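Local coordinates for protein endoglucanase, family GH5 (Zobellia galactanivorans, PDB 6GL2) that probably hydrolyses hemicelluloses such as mixed-linked glucan, as a family 5 glycoside hydrolase built on a TIM barrel, at residues N43-M57 and F319-E333. Numbering follows the deposited sequence.
Sequences NPLTTKAMIDEIAKM and FNRNTLEWNYPEIAE
The side-chain amide of Asn43 stacks over one face of the Arg321 guanidinium, the two planes 22° apart, with Asn43 CG 3.4 Å from Arg321 NH1. No hydrogen bond joins them: Asn43 ND2 donates to the carbonyls of Asn29 and Asn310, and Arg321 NH2 to that of Gly28. A water accepts from Arg321 NH1 and donates to Pro44 O, while the Pro44 ring lies against Asn322 ND2. Thr47 OG1 caps the helix by accepting from Met50 N, and Met50 SD accepts weakly from Thr47 N, a capping box. The extended Met50 side chain crosses those of Arg321 and Leu324 at about a right angle, its CE 3.5 Å from Arg321 O and its CG 3.7 Å from Leu324 CD2. Glu53 sets CB against Phe319 CE1 (3.5 Å). A bend at chi2 (-54°) turns its chain; OE2 takes the salt bridge from Lys56 NZ while OE1 accepts from two waters. One of these also donates to Glu53 O and accepts from Trp326 NE1 at 2.9 Å, the other donates to Leu324 O. Ile54 CD1 lies over the Phe319 face and also touches Trp326 CH2. The indole is sandwiched, with Phe319 CD1 over one face and Met57 CE 3.5 Å above the other; bends at chi2 and chi3 fold Met57 back over the five-membered ring, its CG 3.7 Å from Ala332 CB. A leucine in place of Trp326 would probably leave the Met57 methyl without its aromatic face and the bridging water without its N-H donor. In the (beta/alpha)8 barrel, helix 48-57 follows strand 24-26 and meets helix 82-96 through Ile51; the loop leading into helix 329-336, more than that last helix itself, packs on this first helix of the outer ring.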
ATOM      1  N   ASN A  43       9.495  14.728  -7.601  1.00 10.42           N
ATOM      2  CA  ASN A  43       8.525  15.337  -6.769  1.00 10.07           C
ATOM      3  C   ASN A  43       9.160  16.171  -5.693  1.00 10.81           C
ATOM      4  O   ASN A  43      10.168  15.771  -5.108  1.00 11.26           O
ATOM      5  CB  ASN A  43       7.602  14.288  -6.174  1.00  9.65           C
ATOM      6  CG  ASN A  43       6.689  13.669  -7.194  1.00  9.35           C
ATOM      7  OD1 ASN A  43       6.002  14.367  -7.918  1.00 11.56           O
ATOM      8  ND2 ASN A  43       6.740  12.352  -7.300  1.00 10.03           N
ATOM      9  N   PRO A  44       8.556  17.323  -5.389  1.00 10.45           N
ATOM     10  CA  PRO A  44       9.102  18.196  -4.341  1.00 10.41           C
ATOM     11  C   PRO A  44       8.988  17.581  -2.978  1.00  9.93           C
ATOM     12  O   PRO A  44       8.158  16.675  -2.789  1.00 11.08           O
ATOM     13  CB  PRO A  44       8.263  19.443  -4.504  1.00 12.48           C
ATOM     14  CG  PRO A  44       6.899  18.946  -4.996  1.00 13.28           C
ATOM     15  CD  PRO A  44       7.327  17.870  -5.994  1.00 11.84           C
ATOM     16  N   LEU A  45       9.717  18.134  -2.024  1.00  9.92           N
ATOM     17  CA  LEU A  45       9.489  17.836  -0.630  1.00  9.72           C
ATOM     18  C   LEU A  45       8.066  18.034  -0.275  1.00  9.02           C
ATOM     19  O   LEU A  45       7.536  19.071  -0.496  1.00 10.12           O
ATOM     20  CB  LEU A  45      10.402  18.641   0.332  1.00 11.39           C
ATOM     21  CG  LEU A  45      11.920  18.441   0.155  1.00 13.83           C
ATOM     22  CD1 LEU A  45      12.634  19.528   0.967  1.00 15.45           C
ATOM     23  CD2 LEU A  45      12.421  17.059   0.577  1.00 15.58           C
ATOM     24  N   THR A  46       7.457  17.047   0.342  0.50  7.77           N
ATOM     25  CA  THR A  46       6.056  17.017   0.685  0.50  6.84           C
ATOM     26  C   THR A  46       5.777  18.080   1.732  0.50  8.08           C
ATOM     27  O   THR A  46       6.528  18.289   2.642  0.50  7.94           O
ATOM     28  CB  THR A  46       5.587  15.596   1.056  0.50  5.06           C
ATOM     29  OG1 THR A  46       5.854  14.727  -0.092  0.50  4.19           O
ATOM     30  CG2 THR A  46       3.993  15.575   1.169  0.50  5.30           C
ATOM     31  N   THR A  47       4.674  18.768   1.556  1.00  8.65           N
ATOM     32  CA  THR A  47       4.230  19.806   2.520  1.00  8.73           C
ATOM     33  C   THR A  47       2.844  19.548   2.991  1.00  8.06           C
ATOM     34  O   THR A  47       2.039  18.790   2.367  1.00  8.73           O
ATOM     35  CB  THR A  47       4.239  21.199   1.860  1.00  8.63           C
ATOM     36  OG1 THR A  47       3.242  21.234   0.850  1.00 10.41           O
ATOM     37  CG2 THR A  47       5.591  21.544   1.293  1.00 10.34           C
ATOM     38  N   LYS A  48       2.470  20.168   4.120  1.00  7.66           N
ATOM     39  CA  LYS A  48       1.114  20.057   4.608  1.00  8.25           C
ATOM     40  C   LYS A  48       0.145  20.647   3.612  1.00  8.98           C
ATOM     41  O   LYS A  48      -0.947  20.078   3.430  1.00  9.10           O
ATOM     42  CB  LYS A  48       0.963  20.787   5.967  1.00  9.23           C
ATOM     43  CG  LYS A  48      -0.434  20.492   6.557  1.00 10.89           C
ATOM     44  CD  LYS A  48      -0.633  20.952   7.962  1.00 12.56           C
ATOM     45  CE  LYS A  48      -2.012  20.553   8.496  1.00 11.65           C
ATOM     46  NZ  LYS A  48      -3.095  21.327   7.808  1.00 12.14           N
ATOM     47  N   ALA A  49       0.479  21.711   2.916  1.00  8.46           N
ATOM     48  CA  ALA A  49      -0.370  22.296   1.938  1.00  9.48           C
ATOM     49  C   ALA A  49      -0.797  21.326   0.830  1.00  9.52           C
ATOM     50  O   ALA A  49      -1.910  21.309   0.340  1.00  9.79           O
ATOM     51  CB  ALA A  49       0.285  23.572   1.336  1.00 11.18           C
ATOM     52  N   MET A  50       0.107  20.412   0.454  1.00  9.07           N
ATOM     53  CA  MET A  50      -0.223  19.345  -0.445  1.00  9.65           C
ATOM     54  C   MET A  50      -1.235  18.385   0.136  1.00  8.46           C
ATOM     55  O   MET A  50      -2.228  18.083  -0.495  1.00  9.23           O
ATOM     56  CB  MET A  50       1.020  18.568  -0.905  1.00 10.53           C
ATOM     57  CG  MET A  50       1.998  19.402  -1.684  1.00 11.43           C
ATOM     58  SD  MET A  50       3.594  18.513  -1.866  1.00 10.16           S
ATOM     59  CE  MET A  50       4.721  19.842  -2.384  1.00 13.85           C
ATOM     60  N   ILE A  51      -0.877  17.865   1.289  1.00  8.06           N
ATOM     61  CA  ILE A  51      -1.808  16.929   1.932  1.00  9.34           C
ATOM     62  C   ILE A  51      -3.166  17.506   2.222  1.00  9.00           C
ATOM     63  O   ILE A  51      -4.211  16.842   2.075  1.00  9.18           O
ATOM     64  CB  ILE A  51      -1.140  16.343   3.184  1.00  9.74           C
ATOM     65  CG1 ILE A  51       0.201  15.676   2.864  1.00  9.64           C
ATOM     66  CG2 ILE A  51      -2.133  15.365   3.853  1.00  9.61           C
ATOM     67  CD1 ILE A  51       0.171  14.675   1.712  1.00 11.34           C
ATOM     68  N   ASP A  52      -3.233  18.802   2.554  1.00  9.07           N
ATOM     69  CA  ASP A  52      -4.493  19.471   2.757  1.00  9.43           C
ATOM     70  C   ASP A  52      -5.401  19.357   1.532  1.00  8.06           C
ATOM     71  O   ASP A  52      -6.603  19.118   1.698  1.00  9.57           O
ATOM     72  CB  ASP A  52      -4.274  21.016   2.977  1.00  9.40           C
ATOM     73  CG  ASP A  52      -3.667  21.328   4.318  1.00  9.40           C
ATOM     74  OD1 ASP A  52      -3.588  20.531   5.267  1.00 11.44           O
ATOM     75  OD2 ASP A  52      -3.170  22.507   4.418  1.00 10.76           O
ATOM     76  N   GLU A  53      -4.840  19.458   0.332  1.00  8.99           N
ATOM     77  CA  GLU A  53      -5.664  19.347  -0.848  1.00  9.75           C
ATOM     78  C   GLU A  53      -6.204  17.926  -1.028  1.00  9.06           C
ATOM     79  O   GLU A  53      -7.331  17.710  -1.533  1.00  9.10           O
ATOM     80  CB  GLU A  53      -4.917  19.697  -2.092  1.00  9.21           C
ATOM     81  CG  GLU A  53      -4.538  21.176  -2.109  1.00 10.90           C
ATOM     82  CD  GLU A  53      -5.736  22.109  -1.912  1.00 12.21           C
ATOM     83  OE1 GLU A  53      -6.788  21.867  -2.535  1.00 13.66           O
ATOM     84  OE2 GLU A  53      -5.624  23.087  -1.143  1.00 13.84           O
ATOM     85  N   ILE A  54      -5.417  16.927  -0.685  1.00  8.55           N
ATOM     86  CA  ILE A  54      -5.859  15.500  -0.754  1.00  9.59           C
ATOM     87  C   ILE A  54      -7.073  15.346   0.135  1.00  8.84           C
ATOM     88  O   ILE A  54      -8.090  14.709  -0.232  1.00  9.35           O
ATOM     89  CB  ILE A  54      -4.720  14.554  -0.364  1.00  9.43           C
ATOM     90  CG1 ILE A  54      -3.452  14.831  -1.226  1.00 10.18           C
ATOM     91  CG2 ILE A  54      -5.157  13.085  -0.527  1.00 10.57           C
ATOM     92  CD1 ILE A  54      -3.625  14.755  -2.706  1.00  9.86           C
ATOM     93  N   ALA A  55      -7.018  15.831   1.399  1.00  8.89           N
ATOM     94  CA  ALA A  55      -8.131  15.737   2.307  1.00  9.10           C
ATOM     95  C   ALA A  55      -9.281  16.585   1.845  1.00  9.09           C
ATOM     96  O   ALA A  55     -10.470  16.106   1.981  1.00 10.15           O
ATOM     97  CB  ALA A  55      -7.678  16.189   3.695  1.00 10.03           C
ATOM     98  N   LYS A  56      -9.106  17.759   1.305  1.00 10.17           N
ATOM     99  CA  LYS A  56     -10.225  18.599   0.891  1.00 12.21           C
ATOM    100  C   LYS A  56     -10.993  17.989  -0.208  1.00 11.69           C
ATOM    101  O   LYS A  56     -12.174  18.216  -0.346  1.00 13.29           O
ATOM    102  CB  LYS A  56      -9.704  19.983   0.474  1.00 12.34           C
ATOM    103  CG  LYS A  56      -9.252  20.867   1.653  1.00 15.50           C
ATOM    104  CD  LYS A  56      -8.212  21.970   1.362  1.00 18.69           C
ATOM    105  CE  LYS A  56      -8.811  23.023   0.524  1.00 20.56           C
ATOM    106  NZ  LYS A  56      -7.809  24.105   0.163  1.00 16.54           N
ATOM    107  N   MET A  57     -10.330  17.203  -1.067  1.00 10.58           N
ATOM    108  CA  MET A  57     -10.967  16.492  -2.205  1.00 10.80           C
ATOM    109  C   MET A  57     -11.821  15.356  -1.700  1.00 11.40           C
ATOM    110  O   MET A  57     -12.719  14.918  -2.429  1.00 13.87           O
ATOM    111  CB  MET A  57      -9.849  16.081  -3.211  1.00 11.16           C
ATOM    112  CG  MET A  57     -10.322  15.189  -4.327  1.00 12.01           C
ATOM    113  SD  MET A  57     -11.606  15.889  -5.386  1.00 13.63           S
ATOM    114  CE  MET A  57     -10.616  16.971  -6.429  1.00 16.59           C
ATOM    115  N   PHE A 319      -2.938  14.697  -9.089  1.00  9.29           N
ATOM    116  CA  PHE A 319      -2.755  15.950  -8.306  1.00  8.99           C
ATOM    117  C   PHE A 319      -1.434  16.585  -8.704  1.00  9.77           C
ATOM    118  O   PHE A 319      -0.443  15.887  -8.835  1.00  9.37           O
ATOM    119  CB  PHE A 319      -2.740  15.601  -6.840  1.00  9.16           C
ATOM    120  CG  PHE A 319      -2.512  16.784  -5.914  1.00  9.42           C
ATOM    121  CD1 PHE A 319      -3.392  17.872  -5.907  1.00  9.22           C
ATOM    122  CD2 PHE A 319      -1.414  16.872  -5.127  1.00  9.64           C
ATOM    123  CE1 PHE A 319      -3.169  18.943  -5.066  1.00 10.16           C
ATOM    124  CE2 PHE A 319      -1.209  17.978  -4.291  1.00 10.01           C
ATOM    125  CZ  PHE A 319      -2.069  19.022  -4.259  1.00  9.84           C
ATOM    126  N   ASN A 320      -1.428  17.924  -8.912  1.00 10.32           N
ATOM    127  CA  ASN A 320      -0.241  18.625  -9.217  1.00  8.98           C
ATOM    128  C   ASN A 320       0.390  19.188  -7.925  1.00  9.77           C
ATOM    129  O   ASN A 320      -0.102  20.142  -7.321  1.00  9.82           O
ATOM    130  CB  ASN A 320      -0.514  19.786 -10.183  1.00 10.48           C
ATOM    131  CG  ASN A 320       0.733  20.408 -10.659  1.00 11.04           C
ATOM    132  OD1 ASN A 320       1.698  20.618  -9.963  1.00 11.16           O
ATOM    133  ND2 ASN A 320       0.678  20.912 -11.951  1.00 13.83           N
ATOM    134  N   ARG A 321       1.425  18.531  -7.443  1.00  8.85           N
ATOM    135  CA  ARG A 321       2.092  18.925  -6.184  1.00  9.52           C
ATOM    136  C   ARG A 321       2.792  20.271  -6.274  1.00 10.06           C
ATOM    137  O   ARG A 321       2.958  20.881  -5.183  1.00 10.92           O
ATOM    138  CB  ARG A 321       3.094  17.813  -5.761  1.00  9.07           C
ATOM    139  CG  ARG A 321       2.427  16.491  -5.555  1.00  9.58           C
ATOM    140  CD  ARG A 321       3.390  15.409  -5.179  1.00  8.71           C
ATOM    141  NE  ARG A 321       2.773  14.106  -5.371  1.00  8.18           N
ATOM    142  CZ  ARG A 321       3.395  12.922  -5.185  1.00  8.09           C
ATOM    143  NH1 ARG A 321       4.587  12.842  -4.608  1.00  8.16           N
ATOM    144  NH2 ARG A 321       2.786  11.825  -5.574  1.00  8.02           N
ATOM    145  N   ASN A 322       3.135  20.686  -7.467  1.00 10.06           N
ATOM    146  CA  ASN A 322       3.843  21.980  -7.617  1.00 11.79           C
ATOM    147  C   ASN A 322       2.902  23.174  -7.644  1.00 11.20           C
ATOM    148  O   ASN A 322       3.251  24.217  -7.096  1.00 14.55           O
ATOM    149  CB  ASN A 322       4.637  21.953  -8.891  1.00 13.46           C
ATOM    150  CG  ASN A 322       5.860  20.994  -8.803  1.00 18.27           C
ATOM    151  OD1 ASN A 322       6.044  20.163  -9.635  1.00 27.39           O
ATOM    152  ND2 ASN A 322       6.554  21.101  -7.726  1.00 19.47           N
ATOM    153  N   THR A 323       1.681  22.999  -8.073  1.00  9.63           N
ATOM    154  CA  THR A 323       0.744  24.113  -8.147  1.00 10.54           C
ATOM    155  C   THR A 323      -0.426  23.983  -7.205  1.00 11.53           C
ATOM    156  O   THR A 323      -1.179  24.934  -7.012  1.00 13.20           O
ATOM    157  CB  THR A 323       0.162  24.193  -9.548  1.00 11.38           C
ATOM    158  OG1 THR A 323      -0.729  23.104  -9.776  1.00 11.89           O
ATOM    159  CG2 THR A 323       1.205  24.300 -10.661  1.00 12.42           C
ATOM    160  N   LEU A 324      -0.576  22.831  -6.537  1.00 10.37           N
ATOM    161  CA  LEU A 324      -1.679  22.565  -5.657  1.00  9.55           C
ATOM    162  C   LEU A 324      -3.019  22.476  -6.319  1.00 10.16           C
ATOM    163  O   LEU A 324      -4.013  22.535  -5.633  1.00 14.83           O
ATOM    164  CB  LEU A 324      -1.680  23.419  -4.391  1.00 11.27           C
ATOM    165  CG  LEU A 324      -0.363  23.507  -3.651  1.00 11.22           C
ATOM    166  CD1 LEU A 324      -0.412  24.576  -2.528  1.00 13.04           C
ATOM    167  CD2 LEU A 324       0.107  22.168  -3.164  1.00 11.15           C
ATOM    168  N   GLU A 325      -3.069  22.355  -7.625  1.00 11.61           N
ATOM    169  CA  GLU A 325      -4.257  22.084  -8.395  1.00 11.56           C
ATOM    170  C   GLU A 325      -4.338  20.621  -8.750  1.00 12.55           C
ATOM    171  O   GLU A 325      -3.338  19.884  -8.755  1.00 13.83           O
ATOM    172  CB  GLU A 325      -4.231  22.929  -9.677  1.00 12.88           C
ATOM    173  CG  GLU A 325      -4.092  24.434  -9.467  1.00 13.73           C
ATOM    174  CD  GLU A 325      -5.292  25.072  -8.913  1.00 16.51           C
ATOM    175  OE1 GLU A 325      -6.332  24.468  -8.713  1.00 15.24           O
ATOM    176  OE2 GLU A 325      -5.295  26.351  -8.703  1.00 18.59           O
ATOM    177  N   TRP A 326      -5.510  20.133  -9.117  1.00 10.79           N
ATOM    178  CA  TRP A 326      -5.695  18.810  -9.677  1.00 10.29           C
ATOM    179  C   TRP A 326      -5.511  18.838 -11.135  1.00 10.88           C
ATOM    180  O   TRP A 326      -6.099  19.642 -11.880  1.00 12.11           O
ATOM    181  CB  TRP A 326      -7.076  18.260  -9.330  1.00 10.94           C
ATOM    182  CG  TRP A 326      -7.190  18.052  -7.847  1.00 10.61           C
ATOM    183  CD1 TRP A 326      -7.566  18.977  -6.872  1.00 11.40           C
ATOM    184  CD2 TRP A 326      -6.884  16.863  -7.101  1.00  9.97           C
ATOM    185  NE1 TRP A 326      -7.435  18.470  -5.631  1.00 10.54           N
ATOM    186  CE2 TRP A 326      -7.073  17.162  -5.716  1.00 10.44           C
ATOM    187  CE3 TRP A 326      -6.522  15.530  -7.442  1.00 10.16           C
ATOM    188  CZ2 TRP A 326      -6.821  16.265  -4.729  1.00 10.02           C
ATOM    189  CZ3 TRP A 326      -6.241  14.658  -6.465  1.00 10.05           C
ATOM    190  CH2 TRP A 326      -6.412  14.997  -5.087  1.00 10.66           C
ATOM    191  N   ASN A 327      -4.686  17.944 -11.674  1.00 10.70           N
ATOM    192  CA  ASN A 327      -4.574  17.734 -13.102  1.00 11.87           C
ATOM    193  C   ASN A 327      -5.855  17.087 -13.627  1.00 10.76           C
ATOM    194  O   ASN A 327      -6.368  17.452 -14.675  1.00 11.85           O
ATOM    195  CB  ASN A 327      -3.297  16.900 -13.411  1.00 12.96           C
ATOM    196  CG  ASN A 327      -1.969  17.652 -13.010  1.00 14.74           C
ATOM    197  OD1 ASN A 327      -1.898  18.828 -13.110  1.00 19.69           O
ATOM    198  ND2 ASN A 327      -1.058  16.948 -12.384  1.00 20.30           N
ATOM    199  N   TYR A 328      -6.352  16.078 -12.913  1.00 11.10           N
ATOM    200  CA  TYR A 328      -7.501  15.302 -13.258  1.00  9.67           C
ATOM    201  C   TYR A 328      -8.527  15.186 -12.158  1.00 10.88           C
ATOM    202  O   TYR A 328      -8.693  14.140 -11.523  1.00 10.76           O
ATOM    203  CB  TYR A 328      -7.138  13.923 -13.830  1.00 10.99           C
ATOM    204  CG  TYR A 328      -6.307  14.017 -15.097  1.00 10.58           C
ATOM    205  CD1 TYR A 328      -6.901  14.524 -16.253  1.00 10.27           C
ATOM    206  CD2 TYR A 328      -4.978  13.622 -15.200  1.00 11.17           C
ATOM    207  CE1 TYR A 328      -6.204  14.630 -17.412  1.00 10.73           C
ATOM    208  CE2 TYR A 328      -4.227  13.747 -16.367  1.00 10.71           C
ATOM    209  CZ  TYR A 328      -4.852  14.294 -17.497  1.00 12.04           C
ATOM    210  OH  TYR A 328      -4.085  14.359 -18.650  1.00 14.04           O
ATOM    211  N   PRO A 329      -9.139  16.334 -11.826  1.00 11.15           N
ATOM    212  CA  PRO A 329     -10.028  16.344 -10.671  1.00 10.75           C
ATOM    213  C   PRO A 329     -11.189  15.341 -10.808  1.00 11.60           C
ATOM    214  O   PRO A 329     -11.670  14.861  -9.797  1.00 12.89           O
ATOM    215  CB  PRO A 329     -10.554  17.756 -10.635  1.00 13.29           C
ATOM    216  CG  PRO A 329     -10.386  18.286 -11.986  1.00 12.43           C
ATOM    217  CD  PRO A 329      -9.137  17.654 -12.519  1.00 11.99           C
ATOM    218  N   GLU A 330     -11.628  15.079 -12.049  1.00 12.66           N
ATOM    219  CA  GLU A 330     -12.778  14.194 -12.197  1.00 13.46           C
ATOM    220  C   GLU A 330     -12.445  12.752 -11.836  1.00 13.72           C
ATOM    221  O   GLU A 330     -13.277  12.053 -11.331  1.00 13.48           O
ATOM    222  CB  GLU A 330     -13.350  14.259 -13.609  1.00 15.54           C
ATOM    223  CG  GLU A 330     -13.822  15.643 -13.989  1.00 18.93           C
ATOM    224  CD  GLU A 330     -14.556  16.325 -12.857  1.00 26.02           C
ATOM    225  OE1 GLU A 330     -15.667  15.837 -12.476  1.00 28.78           O
ATOM    226  OE2 GLU A 330     -14.019  17.334 -12.290  1.00 32.81           O
ATOM    227  N   ILE A 331     -11.190  12.312 -12.042  1.00 11.65           N
ATOM    228  CA  ILE A 331     -10.750  10.995 -11.543  1.00 11.03           C
ATOM    229  C   ILE A 331     -10.877  10.970 -10.044  1.00 10.83           C
ATOM    230  O   ILE A 331     -11.352  10.014  -9.468  1.00 11.93           O
ATOM    231  CB  ILE A 331      -9.348  10.575 -12.065  1.00 10.65           C
ATOM    232  CG1 ILE A 331      -9.355  10.390 -13.596  1.00 11.52           C
ATOM    233  CG2 ILE A 331      -8.828   9.312 -11.350  1.00 10.58           C
ATOM    234  CD1 ILE A 331      -8.015  10.124 -14.250  1.00 12.48           C
ATOM    235  N   ALA A 332     -10.291  12.018  -9.418  1.00 11.65           N
ATOM    236  CA  ALA A 332     -10.344  12.067  -7.948  1.00 10.87           C
ATOM    237  C   ALA A 332     -11.782  11.994  -7.415  1.00 11.47           C
ATOM    238  O   ALA A 332     -12.090  11.262  -6.498  1.00 12.33           O
ATOM    239  CB  ALA A 332      -9.588  13.277  -7.401  1.00 11.64           C
ATOM    240  N   GLU A 333     -12.605  12.811  -8.069  1.00 12.46           N
ATOM    241  CA  GLU A 333     -14.008  12.884  -7.617  0.50 14.12           C
ATOM    242  C   GLU A 333     -14.708  11.568  -7.826  1.00 15.38           C
ATOM    243  O   GLU A 333     -15.508  11.172  -6.988  1.00 16.79           O
ATOM    244  CB  GLU A 333     -14.715  14.036  -8.341  0.50 13.72           C
ATOM    245  CG  GLU A 333     -14.322  15.385  -7.767  0.50 14.58           C
ATOM    246  CD  GLU A 333     -14.449  16.542  -8.746  0.50 16.43           C
ATOM    247  OE1 GLU A 333     -15.137  16.357  -9.765  0.50 20.39           O
ATOM    248  OE2 GLU A 333     -13.892  17.623  -8.498  0.50 17.61           O
TER
HETATM  249  O   HOH W   1       5.519  16.929  -8.636  1.00 15.26           O
HETATM  250  O   HOH W   2       5.912  14.915  -2.929  1.00  9.75           O
HETATM  251  O   HOH W   3      -8.356  19.656  -3.134  1.00 12.35           O
HETATM  252  O   HOH W   4      -6.697  21.975  -5.368  1.00 19.24           O